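Local atomic coordinates of UL144 (Macacine herpesvirus 1, PDB entry 6NYP), a protein that is a viral relative of the TNF receptors that probably mimics the host receptor HVEM in binding the inhibitory receptor BTLA. Residues Thr37-Pro40 against Tyr44-Gly47; Gly42-Val45 against Cys51-Cys54; Thr55-Gln58 against Val62-Arg65. One frame throughout, in Å; residues are numbered along the deposited sequence.

Interaction 1. Residues Thr37-Pro40 against Tyr44-Gly47; sequences TLCP and YVSG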
ATOM      1  N   THR F  37       5.808   2.658   8.263  1.00 71.77           N
ATOM      2  CA  THR F  37       6.287   1.892   9.444  1.00 73.15           C
ATOM      3  C   THR F  37       5.154   1.803  10.473  1.00 69.08           C
ATOM      4  O   THR F  37       4.412   2.797  10.631  1.00 62.64           O
ATOM      5  CB  THR F  37       7.592   2.476  10.007  1.00 77.88           C
ATOM      6  OG1 THR F  37       8.546   2.565   8.947  1.00 79.34           O
ATOM      7  CG2 THR F  37       8.182   1.636  11.118  1.00 81.49           C
ATOM      8  N   LEU F  38       5.006   0.623  11.077  1.00 71.88           N
ATOM      9  CA  LEU F  38       4.042   0.296  12.160  1.00 76.06           C
ATOM     10  C   LEU F  38       4.244   1.240  13.351  1.00 77.37           C
ATOM     11  O   LEU F  38       5.330   1.218  13.934  1.00 79.68           O
ATOM     12  CB  LEU F  38       4.273  -1.167  12.558  1.00 76.71           C
ATOM     13  CG  LEU F  38       3.189  -1.838  13.401  1.00 75.81           C
ATOM     14  CD1 LEU F  38       1.822  -1.771  12.730  1.00 71.07           C
ATOM     15  CD2 LEU F  38       3.576  -3.285  13.685  1.00 71.95           C
ATOM     16  N   CYS F  39       3.224   2.030  13.694  1.00 82.90           N
ATOM     17  CA  CYS F  39       3.116   2.712  15.014  1.00 89.93           C
ATOM     18  C   CYS F  39       3.043   1.639  16.097  1.00 94.49           C
ATOM     19  O   CYS F  39       2.187   0.764  16.025  1.00 96.94           O
ATOM     20  CB  CYS F  39       1.896   3.624  15.096  1.00 89.84           C
ATOM     21  SG  CYS F  39       2.137   5.270  14.377  1.00 92.71           S
ATOM     22  N   PRO F  40       3.935   1.649  17.115  1.00100.14           N
ATOM     23  CA  PRO F  40       3.953   0.587  18.126  1.00102.52           C
ATOM     24  C   PRO F  40       2.738   0.653  19.068  1.00 98.69           C
ATOM     25  O   PRO F  40       2.130   1.713  19.180  1.00 96.06           O
ATOM     26  CB  PRO F  40       5.262   0.833  18.889  1.00105.83           C
ATOM     27  CG  PRO F  40       5.511   2.317  18.722  1.00106.78           C
ATOM     28  CD  PRO F  40       4.951   2.684  17.363  1.00101.93           C
ATOM     29  N   TYR F  44      -0.894   6.024  18.524  1.00 82.64           N
ATOM     30  CA  TYR F  44      -1.842   6.185  17.393  1.00 78.65           C
ATOM     31  C   TYR F  44      -1.211   7.102  16.340  1.00 79.08           C
ATOM     32  O   TYR F  44      -0.452   8.022  16.694  1.00 79.28           O
ATOM     33  CB  TYR F  44      -3.190   6.711  17.892  1.00 78.25           C
ATOM     34  CG  TYR F  44      -3.194   8.155  18.332  1.00 79.86           C
ATOM     35  CD1 TYR F  44      -2.911   8.512  19.643  1.00 78.12           C
ATOM     36  CD2 TYR F  44      -3.500   9.170  17.436  1.00 78.86           C
ATOM     37  CE1 TYR F  44      -2.915   9.840  20.047  1.00 77.67           C
ATOM     38  CE2 TYR F  44      -3.507  10.501  17.823  1.00 81.70           C
ATOM     39  CZ  TYR F  44      -3.200  10.839  19.130  1.00 81.47           C
ATOM     40  OH  TYR F  44      -3.219  12.149  19.521  1.00 78.12           O
ATOM     41  N   VAL F  45      -1.531   6.840  15.074  1.00 79.28           N
ATOM     42  CA  VAL F  45      -1.094   7.655  13.905  1.00 77.70           C
ATOM     43  C   VAL F  45      -1.755   9.031  14.039  1.00 77.73           C
ATOM     44  O   VAL F  45      -2.987   9.113  13.910  1.00 74.77           O
ATOM     45  CB  VAL F  45      -1.441   6.978  12.566  1.00 79.30           C
ATOM     46  CG1 VAL F  45      -1.024   7.839  11.383  1.00 83.34           C
ATOM     47  CG2 VAL F  45      -0.832   5.591  12.454  1.00 76.04           C
ATOM     48  N   SER F  46      -0.947  10.065  14.283  1.00 86.03           N
ATOM     49  CA  SER F  46      -1.368  11.437  14.669  1.00 96.08           C
ATOM     50  C   SER F  46      -1.510  12.327  13.429  1.00 95.27           C
ATOM     51  O   SER F  46      -2.629  12.782  13.151  1.00101.13           O
ATOM     52  CB  SER F  46      -0.399  12.008  15.671  1.00103.40           C
ATOM     53  OG  SER F  46      -0.760  13.333  16.037  1.00110.62           O
ATOM     54  N   GLY F  47      -0.410  12.561  12.711  1.00 93.91           N
ATOM     55  CA  GLY F  47      -0.423  13.149  11.358  1.00 93.58           C
ATOM     56  C   GLY F  47      -0.207  12.062  10.325  1.00 88.76           C
ATOM     57  O   GLY F  47      -0.579  10.909  10.595  1.00 91.58           O
TER

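Interaction 2. Residues Gly42-Val45 against Cys51-Cys54; sequences GTYV and CTQC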
ATOM      1  N   GLY F  42       0.205   1.154  22.010  1.00 87.16           N
ATOM      2  CA  GLY F  42       0.087   2.263  22.975  1.00 89.43           C
ATOM      3  C   GLY F  42       0.293   3.620  22.320  1.00 93.28           C
ATOM      4  O   GLY F  42       0.390   4.631  23.065  1.00 93.68           O
ATOM      5  N   THR F  43       0.388   3.649  20.985  1.00 96.37           N
ATOM      6  CA  THR F  43       0.518   4.877  20.154  1.00 91.29           C
ATOM      7  C   THR F  43      -0.554   4.852  19.061  1.00 85.90           C
ATOM      8  O   THR F  43      -1.052   3.756  18.741  1.00 87.14           O
ATOM      9  CB  THR F  43       1.920   5.006  19.545  1.00 93.89           C
ATOM     10  OG1 THR F  43       2.035   4.120  18.424  1.00 92.69           O
ATOM     11  CG2 THR F  43       3.014   4.735  20.557  1.00 95.69           C
ATOM     12  N   TYR F  44      -0.894   6.024  18.524  1.00 82.64           N
ATOM     13  CA  TYR F  44      -1.842   6.185  17.393  1.00 78.65           C
ATOM     14  C   TYR F  44      -1.211   7.102  16.340  1.00 79.08           C
ATOM     15  O   TYR F  44      -0.452   8.022  16.694  1.00 79.28           O
ATOM     16  CB  TYR F  44      -3.190   6.711  17.892  1.00 78.25           C
ATOM     17  CG  TYR F  44      -3.194   8.155  18.332  1.00 79.86           C
ATOM     18  CD1 TYR F  44      -2.911   8.512  19.643  1.00 78.12           C
ATOM     19  CD2 TYR F  44      -3.500   9.170  17.436  1.00 78.86           C
ATOM     20  CE1 TYR F  44      -2.915   9.840  20.047  1.00 77.67           C
ATOM     21  CE2 TYR F  44      -3.507  10.501  17.823  1.00 81.70           C
ATOM     22  CZ  TYR F  44      -3.200  10.839  19.130  1.00 81.47           C
ATOM     23  OH  TYR F  44      -3.219  12.149  19.521  1.00 78.12           O
ATOM     24  N   VAL F  45      -1.531   6.840  15.074  1.00 79.28           N
ATOM     25  CA  VAL F  45      -1.094   7.655  13.905  1.00 77.70           C
ATOM     26  C   VAL F  45      -1.755   9.031  14.039  1.00 77.73           C
ATOM     27  O   VAL F  45      -2.987   9.113  13.910  1.00 74.77           O
ATOM     28  CB  VAL F  45      -1.441   6.978  12.566  1.00 79.30           C
ATOM     29  CG1 VAL F  45      -1.024   7.839  11.383  1.00 83.34           C
ATOM     30  CG2 VAL F  45      -0.832   5.591  12.454  1.00 76.04           C
ATOM     31  N   CYS F  51       3.670   9.022  15.259  1.00 84.95           N
ATOM     32  CA  CYS F  51       2.969   8.188  16.278  1.00 88.30           C
ATOM     33  C   CYS F  51       2.931   8.956  17.605  1.00 87.46           C
ATOM     34  O   CYS F  51       4.018   9.200  18.172  1.00 85.69           O
ATOM     35  CB  CYS F  51       3.665   6.852  16.528  1.00 90.51           C
ATOM     36  SG  CYS F  51       3.983   5.874  15.038  1.00 97.64           S
ATOM     37  N   THR F  52       1.740   9.334  18.076  1.00 86.64           N
ATOM     38  CA  THR F  52       1.525  10.031  19.373  1.00 88.87           C
ATOM     39  C   THR F  52       1.077   9.009  20.426  1.00 90.95           C
ATOM     40  O   THR F  52       0.228   8.148  20.103  1.00 91.19           O
ATOM     41  CB  THR F  52       0.528  11.182  19.210  1.00 88.36           C
ATOM     42  OG1 THR F  52       1.073  12.075  18.238  1.00 91.31           O
ATOM     43  CG2 THR F  52       0.249  11.924  20.498  1.00 88.66           C
ATOM     44  N   GLN F  53       1.636   9.107  21.639  1.00 90.84           N
ATOM     45  CA  GLN F  53       1.316   8.238  22.807  1.00 92.80           C
ATOM     46  C   GLN F  53      -0.167   8.410  23.167  1.00 91.00           C
ATOM     47  O   GLN F  53      -0.633   9.581  23.227  1.00 79.38           O
ATOM     48  CB  GLN F  53       2.227   8.605  23.986  1.00 93.59           C
ATOM     49  CG  GLN F  53       2.403   7.508  25.031  1.00 96.40           C
ATOM     50  CD  GLN F  53       3.233   6.332  24.568  1.00 94.51           C
ATOM     51  OE1 GLN F  53       2.938   5.186  24.898  1.00 93.80           O
ATOM     52  NE2 GLN F  53       4.259   6.595  23.774  1.00 91.14           N
ATOM     53  N   CYS F  54      -0.882   7.293  23.363  1.00 91.52           N
ATOM     54  CA  CYS F  54      -2.321   7.269  23.742  1.00 92.01           C
ATOM     55  C   CYS F  54      -2.489   7.841  25.156  1.00 93.18           C
ATOM     56  O   CYS F  54      -1.851   7.308  26.096  1.00 91.90           O
ATOM     57  CB  CYS F  54      -2.903   5.861  23.663  1.00 95.43           C
ATOM     58  SG  CYS F  54      -2.964   5.181  21.981  1.00104.25           S
TER

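Interaction 3. Residues Thr55-Gln58 against Val62-Arg65; sequences TECQ and VTIR. With NAG (2-acetamido-2-deoxy-beta-D-glucopyranose), chain P.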
ATOM      1  N   THR F  55      -3.281   8.908  25.295  1.00 91.49           N
ATOM      2  CA  THR F  55      -3.552   9.584  26.591  1.00 97.23           C
ATOM      3  C   THR F  55      -4.345   8.625  27.484  1.00101.69           C
ATOM      4  O   THR F  55      -5.151   7.852  26.949  1.00 93.50           O
ATOM      5  CB  THR F  55      -4.254  10.936  26.404  1.00 97.25           C
ATOM      6  OG1 THR F  55      -5.535  10.708  25.818  1.00101.49           O
ATOM      7  CG2 THR F  55      -3.445  11.901  25.564  1.00 97.55           C
ATOM      8  N   GLU F  56      -4.120   8.685  28.797  1.00110.86           N
ATOM      9  CA  GLU F  56      -4.828   7.865  29.817  1.00117.76           C
ATOM     10  C   GLU F  56      -5.904   8.720  30.496  1.00120.98           C
ATOM     11  O   GLU F  56      -5.542   9.758  31.093  1.00123.14           O
ATOM     12  CB  GLU F  56      -3.831   7.331  30.849  1.00119.29           C
ATOM     13  CG  GLU F  56      -2.601   6.644  30.265  1.00121.07           C
ATOM     14  CD  GLU F  56      -2.441   5.158  30.544  1.00122.65           C
ATOM     15  OE1 GLU F  56      -1.367   4.624  30.222  1.00115.30           O
ATOM     16  OE2 GLU F  56      -3.383   4.540  31.082  1.00132.27           O
ATOM     17  N   CYS F  57      -7.174   8.304  30.424  1.00123.59           N
ATOM     18  CA  CYS F  57      -8.300   8.907  31.195  1.00127.56           C
ATOM     19  C   CYS F  57      -8.083   8.605  32.688  1.00130.08           C
ATOM     20  O   CYS F  57      -8.055   7.412  33.049  1.00132.02           O
ATOM     21  CB  CYS F  57      -9.665   8.379  30.759  1.00124.37           C
ATOM     22  SG  CYS F  57     -10.037   8.520  28.991  1.00115.44           S
ATOM     23  N   GLN F  58      -7.919   9.645  33.511  1.00127.24           N
ATOM     24  CA  GLN F  58      -7.557   9.541  34.949  1.00128.47           C
ATOM     25  C   GLN F  58      -8.721   8.930  35.746  1.00129.26           C
ATOM     26  O   GLN F  58      -9.780   8.668  35.139  1.00122.54           O
ATOM     27  CB  GLN F  58      -7.175  10.926  35.460  1.00129.31           C
ATOM     28  CG  GLN F  58      -8.320  11.930  35.426  1.00126.60           C
ATOM     29  CD  GLN F  58      -7.866  13.322  35.058  1.00127.33           C
ATOM     30  OE1 GLN F  58      -7.078  13.515  34.134  1.00122.20           O
ATOM     31  NE2 GLN F  58      -8.373  14.312  35.776  1.00126.26           N
ATOM     32  N   VAL F  62     -14.123   8.624  32.888  1.00122.75           N
ATOM     33  CA  VAL F  62     -14.435   7.306  32.253  1.00118.81           C
ATOM     34  C   VAL F  62     -14.002   7.375  30.785  1.00111.43           C
ATOM     35  O   VAL F  62     -14.115   8.467  30.192  1.00103.82           O
ATOM     36  CB  VAL F  62     -15.928   6.945  32.381  1.00122.24           C
ATOM     37  CG1 VAL F  62     -16.236   5.586  31.768  1.00121.09           C
ATOM     38  CG2 VAL F  62     -16.414   6.998  33.821  1.00126.06           C
ATOM     39  N   THR F  63     -13.512   6.260  30.232  1.00107.49           N
ATOM     40  CA  THR F  63     -13.147   6.121  28.795  1.00103.25           C
ATOM     41  C   THR F  63     -14.436   5.930  27.980  1.00100.11           C
ATOM     42  O   THR F  63     -15.125   4.906  28.182  1.00 93.52           O
ATOM     43  CB  THR F  63     -12.164   4.966  28.558  1.00 96.89           C
ATOM     44  OG1 THR F  63     -12.865   3.757  28.840  1.00 98.05           O
ATOM     45  CG2 THR F  63     -10.913   5.036  29.407  1.00 94.32           C
ATOM     46  N   ILE F  64     -14.753   6.892  27.111  1.00 97.13           N
ATOM     47  CA  ILE F  64     -15.937   6.862  26.200  1.00 92.33           C
ATOM     48  C   ILE F  64     -15.593   5.987  24.987  1.00 90.32           C
ATOM     49  O   ILE F  64     -16.425   5.136  24.621  1.00 93.01           O
ATOM     50  CB  ILE F  64     -16.346   8.295  25.797  1.00 90.33           C
ATOM     51  CG1 ILE F  64     -16.772   9.127  27.009  1.00 86.32           C
ATOM     52  CG2 ILE F  64     -17.421   8.269  24.719  1.00 93.41           C
ATOM     53  CD1 ILE F  64     -18.031   8.633  27.695  1.00 84.58           C
ATOM     54  N   ARG F  65     -14.410   6.196  24.397  1.00 89.64           N
ATOM     55  CA  ARG F  65     -13.852   5.388  23.278  1.00 85.84           C
ATOM     56  C   ARG F  65     -12.383   5.071  23.582  1.00 85.12           C
ATOM     57  O   ARG F  65     -11.643   6.008  23.947  1.00 87.72           O
ATOM     58  CB  ARG F  65     -13.991   6.143  21.951  1.00 84.10           C
ATOM     59  CG  ARG F  65     -13.331   5.445  20.770  1.00 83.26           C
ATOM     60  CD  ARG F  65     -13.993   5.691  19.424  1.00 87.14           C
ATOM     61  NE  ARG F  65     -14.215   7.086  19.054  1.00 88.94           N
ATOM     62  CZ  ARG F  65     -13.265   7.965  18.739  1.00 88.69           C
ATOM     63  NH1 ARG F  65     -11.987   7.625  18.772  1.00 90.55           N
ATOM     64  NH2 ARG F  65     -13.598   9.202  18.413  1.00 91.22           N
TER
HETATM   65  C1  NAG P 201     -11.174  -0.345  26.843  1.00125.65           C
HETATM   66  C2  NAG P 201     -12.650  -0.563  27.206  1.00126.25           C
HETATM   67  C3  NAG P 201     -12.705  -0.976  28.675  1.00130.25           C
HETATM   68  C4  NAG P 201     -11.873  -2.245  28.894  1.00132.26           C
HETATM   69  C5  NAG P 201     -10.437  -2.056  28.376  1.00127.44           C
HETATM   70  C6  NAG P 201      -9.639  -3.358  28.450  1.00123.89           C
HETATM   71  C7  NAG P 201     -14.222   0.807  25.844  1.00115.05           C
HETATM   72  C8  NAG P 201     -15.119   2.015  25.818  1.00106.29           C
HETATM   73  N2  NAG P 201     -13.511   0.603  26.970  1.00120.88           N
HETATM   74  O3  NAG P 201     -14.067  -1.174  29.078  1.00132.75           O
HETATM   75  O4  NAG P 201     -11.890  -2.598  30.288  1.00126.21           O
HETATM   76  O5  NAG P 201     -10.461  -1.586  27.017  1.00127.65           O
HETATM   77  O6  NAG P 201      -8.270  -3.125  28.101  1.00118.00           O
HETATM   78  O7  NAG P 201     -14.171   0.061  24.877  1.00114.49           O

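Interaction 1. Residues Thr37-Pro40 against Tyr44-Gly47
The side chains of C39 and V45 meet here in a small apolar contact, which buries about 106 Å² in all. The sulfur does the touching: C39 SG lies 3.6 Å from V45 CG2 and 4.0 Å from V45 CA, against the base and one branch of the valine. C39 has its CB pointed at the other segment, and chi1 of -83° swings SG to the side of its own backbone N. V45 has CG1 anti to its backbone N (chi1 178°), which leaves CG2 as the branch that meets the sulfur. Y44 contributes only main chain, its C atom being 4.3 Å from C39 SG. The phenol ring of Y44 heads off from C39 and packs on T52, C54, C67 and N72.

Polar pairing between the two segments is absent, and the backbones stay well apart, with C39 CA 6.5 Å from Y44 CA. Each segment takes its backbone hydrogen bonds from other neighbours: T37 pairs with R23 and C39 with G21, whereas Y44 pairs with T52 and V45 with S69. At the start of 37-40, T37 also joins an antiparallel ladder with a strand of the other protein in the assembly, so the two-stranded sheet 22-26/34-38 runs on across that interface.

Covalently, C39 is fixed by its disulfide to C51. It is thus a buried half-cystine that packs on one strand of the hairpin (43-45) and is bonded to the other (51-53). Small modules held together largely by disulfides, such as C39-C51 here, are characteristic of the cysteine-rich domains of the TNF receptor family.

Interaction 2. Residues Gly42-Val45 against Cys51-Cys54
The ring of Y44 has a cysteine sulfur at its edge and a threonine over one face. C54 SG lies 5.4 Å from the ring centroid and near the ring plane, 81° off the normal. On the face, T52 CB makes a CH-pi contact, 4.1 Å from the centroid and 28° off the normal. Its methyl carries the contact outward, T52 CG2 reaching Y44 OH at 3.6 Å. A chi1 of 72° puts CG of Y44 between its backbone N and carbonyl carbon, and the tyrosine then runs alongside the T52 side chain, the two pointing the same way. C67, the disulfide partner of C54, also touches the tyrosine, as does N72, so the ring packs beside the whole bridge.

Beneath the side chains is an antiparallel beta hairpin, 43-45 against 51-53, inside a TNF-receptor cysteine-rich domain. Y44 and T52 form its hydrogen-bonded pair: Y44 N donates to T52 O and T52 N to Y44 O, both at 2.9 Å. One step beyond the strands, C54 N donates to G42 O at 3.0 Å, extending the ladder up to the cysteine. T43 with Q53 and V45 with C51 are the non-hydrogen-bonded pairs, and their side chains emerge on the face away from Y44 and T52. On that side T43 OG1 packs against C51 CB at 3.7 Å but has its hydrogen bond with P40 O, while C51 continues into the disulfide to C39.

Interaction 3. Residues Thr55-Gln58 against Val62-Arg65
C57 and T63 come closest in the backbone, their CA atoms 6.1 Å apart, with a loop on one side and the start of strand 62-65 on the other and no hydrogen bond between them. The C57 side chain points across the gap, and its SG lies 3.6 Å from T63 CG2 and 3.9 Å from T63 CA. T63 CB packs less closely, and V62 adds its carbonyl, with V62 O 4.3 Å from C57 SG.

C57 is bridged to C75, on the strand that pairs with 62-65, so this contact lies against one of the disulfides of the TNF-receptor cysteine-rich domain. The chain turns a corner at I64, and I64 and R65 both face V74 in a classic beta bulge.

T63 has two sides to offer. Its chi1 of 67° sets OG1 between the backbone N and carbonyl carbon and leaves the methyl for the cysteine. OG1 instead looks to the glycan, 3.7 Å from N2 of the N-acetylglucosamine, too far to count as more than a loose contact. I64 O approaches the acetyl methyl C8 of the same sugar at 3.6 Å; the glycan is most likely carried by the nearby N66.

Going along the chain, interaction 1 comes first: it closes the short turn between strand 34-38 and strand 43-45. Interaction 2 follows directly and overlaps it, sharing Y44 and V45 and pairing that strand with 51-53 across the hairpin loop. The C39-C51 disulfide joins the two contacts, and S46 OG probably hydrogen-bonds T52 OG1 as well. Interaction 3 starts where interaction 2 leaves off, at T55, and closes the loop before strand 62-65. Its centre lies about 14 Å from that of interaction 2 and about 19 Å from that of interaction 1, so it serves the far, glycosylated end of the same cysteine-rich region.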